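Local coordinates for protein chitinase A (Equisetum arvense, PDB 5BUM) that probably hydrolyses the glycosidic bonds of chitin as a family 18 glycosyl hydrolase, with this fragment being its carbohydrate-binding LysM domain, at residues 6-11 with 42-47. Sequence-based numbering, arbitrary orientation.
Sequences YTVKSG and IGQQLC
Tyr6 and Leu46 form the hydrogen-bonded pair of a two-stranded antiparallel sheet that joins the two ends of a LysM domain, whose βααβ fold places both helices, 14-21 and 25-30, between the strands in sequence. Tyr6 N reaches Leu46 O at 2.8 Å, and Leu46 N returns to Tyr6 O, also at 2.8 Å but less straight (150° at the hydrogen). Thr7 and Gln45 make the next, non-hydrogen-bonded pair, with their side chains on the opposite face from those of Tyr6 and Leu46. Pairing outlasts the regular strands: Val8 N points almost straight at Gln44 O (175°), and Gly43 N meets Val8 O from above the carbonyl plane. Thr7 CG2 lies 3.7 Å from the CA of Gly43, a residue at positive phi. On the face shared with Tyr6, Leu46 packs on Ile17 of helix 14-21, while the phenol of Tyr6, its CG anti to the backbone N (chi1 179°), extends beyond the pairing and its OH hydrogen-bonds Asp12 OD2. Gln44 OE1 hydrogen-bonds Gln41 N, and NE2 hydrogen-bonds Ile42 O of the second subunit. The side chains of Val8 and Leu46 cross at an angle: Val8 CG2, on the side of Val8's own backbone N, lies 3.6 Å from Leu46 CD2.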
loop_
_atom_site.group_PDB
_atom_site.type_symbol
_atom_site.label_atom_id
_atom_site.label_comp_id
_atom_site.label_asym_id
_atom_site.label_seq_id
_atom_site.Cartn_x
_atom_site.Cartn_y
_atom_site.Cartn_z
ATOM N N TYR A 6 -5.943 -9.154 -0.401
ATOM C CA TYR A 6 -5.002 -9.940 0.359
ATOM C C TYR A 6 -3.998 -9.044 1.087
ATOM O O TYR A 6 -3.420 -8.134 0.499
ATOM C CB TYR A 6 -4.203 -10.903 -0.555
ATOM C CG TYR A 6 -3.203 -11.713 0.248
ATOM C CD1 TYR A 6 -3.621 -12.758 1.044
ATOM C CD2 TYR A 6 -1.881 -11.385 0.255
ATOM C CE1 TYR A 6 -2.720 -13.502 1.801
ATOM C CE2 TYR A 6 -0.960 -12.094 1.003
ATOM C CZ TYR A 6 -1.373 -13.165 1.763
ATOM O OH TYR A 6 -0.446 -13.868 2.533
ATOM N N THR A 7 -3.742 -9.350 2.349
ATOM C CA THR A 7 -2.863 -8.563 3.179
ATOM C C THR A 7 -1.477 -9.145 3.283
ATOM O O THR A 7 -1.286 -10.223 3.841
ATOM C CB THR A 7 -3.403 -8.528 4.612
ATOM O OG1 THR A 7 -4.640 -7.798 4.622
ATOM C CG2 THR A 7 -2.354 -7.853 5.553
ATOM N N VAL A 8 -0.476 -8.414 2.827
ATOM C CA VAL A 8 0.883 -8.950 2.867
ATOM C C VAL A 8 1.285 -9.285 4.314
ATOM O O VAL A 8 0.975 -8.547 5.263
ATOM C CB VAL A 8 1.866 -7.991 2.194
ATOM C CG1 VAL A 8 3.292 -8.451 2.399
ATOM C CG2 VAL A 8 1.536 -7.854 0.722
ATOM N N LYS A 9 1.890 -10.454 4.462
ATOM C CA LYS A 9 2.438 -10.910 5.703
ATOM C C LYS A 9 3.899 -11.148 5.466
ATOM O O LYS A 9 4.395 -11.144 4.328
ATOM C CB LYS A 9 1.752 -12.179 6.189
ATOM C CG LYS A 9 0.476 -11.884 6.971
ATOM C CD LYS A 9 -0.562 -12.987 6.856
ATOM C CE LYS A 9 -1.242 -13.016 5.473
ATOM N NZ LYS A 9 -2.505 -12.212 5.318
ATOM N N SER A 10 4.588 -11.298 6.573
ATOM C CA SER A 10 6.028 -11.491 6.617
ATOM C C SER A 10 6.488 -12.605 5.664
ATOM O O SER A 10 6.031 -13.733 5.788
ATOM C CB SER A 10 6.413 -11.852 8.067
ATOM O OG SER A 10 7.782 -11.597 8.285
ATOM N N GLY A 11 7.369 -12.291 4.716
ATOM C CA GLY A 11 7.926 -13.319 3.820
ATOM C C GLY A 11 7.092 -13.672 2.586
ATOM O O GLY A 11 7.534 -14.431 1.732
ATOM N N ILE A 42 4.745 -5.104 4.845
ATOM C CA ILE A 42 3.838 -5.800 5.744
ATOM C C ILE A 42 2.511 -5.036 5.872
ATOM O O ILE A 42 2.504 -3.816 5.994
ATOM C CB ILE A 42 4.512 -6.032 7.108
ATOM C CG1 ILE A 42 5.442 -7.256 7.021
ATOM C CG2 ILE A 42 3.490 -6.301 8.186
ATOM C CD1 ILE A 42 6.710 -7.098 7.821
ATOM N N GLY A 43 1.382 -5.744 5.797
ATOM C CA GLY A 43 0.072 -5.108 5.892
ATOM C C GLY A 43 -0.390 -4.455 4.605
ATOM O O GLY A 43 -1.539 -3.976 4.486
ATOM N N GLN A 44 0.479 -4.406 3.614
ATOM C CA GLN A 44 0.088 -3.809 2.316
ATOM C C GLN A 44 -1.102 -4.601 1.790
ATOM O O GLN A 44 -1.107 -5.806 1.855
ATOM C CB GLN A 44 1.282 -3.905 1.375
ATOM C CG GLN A 44 1.123 -3.307 -0.034
ATOM C CD GLN A 44 2.411 -3.451 -0.840
ATOM O OE1 GLN A 44 3.395 -4.018 -0.342
ATOM N NE2 GLN A 44 2.411 -2.964 -2.083
ATOM N N GLN A 45 -2.119 -3.946 1.287
ATOM C CA GLN A 45 -3.329 -4.634 0.850
ATOM C C GLN A 45 -3.312 -4.675 -0.612
ATOM O O GLN A 45 -3.099 -3.657 -1.248
ATOM C CB GLN A 45 -4.572 -3.869 1.289
ATOM C CG GLN A 45 -4.627 -3.790 2.814
ATOM C CD GLN A 45 -5.828 -3.067 3.317
ATOM O OE1 GLN A 45 -6.676 -2.610 2.535
ATOM N NE2 GLN A 45 -5.909 -2.943 4.641
ATOM N N LEU A 46 -3.535 -5.861 -1.161
ATOM C CA LEU A 46 -3.364 -6.063 -2.564
ATOM C C LEU A 46 -4.691 -6.537 -3.094
ATOM O O LEU A 46 -5.275 -7.472 -2.561
ATOM C CB LEU A 46 -2.299 -7.114 -2.784
ATOM C CG LEU A 46 -0.858 -6.766 -3.179
ATOM C CD1 LEU A 46 -0.388 -5.347 -2.863
ATOM C CD2 LEU A 46 0.065 -7.805 -2.571
ATOM N N CYS A 47 -5.161 -5.875 -4.132
ATOM C CA CYS A 47 -6.314 -6.314 -4.803
ATOM C C CYS A 47 -6.038 -7.651 -5.470
ATOM O O CYS A 47 -5.030 -7.834 -6.141
ATOM C CB CYS A 47 -6.719 -5.319 -5.889
ATOM S SG CYS A 47 -8.400 -5.639 -6.467
#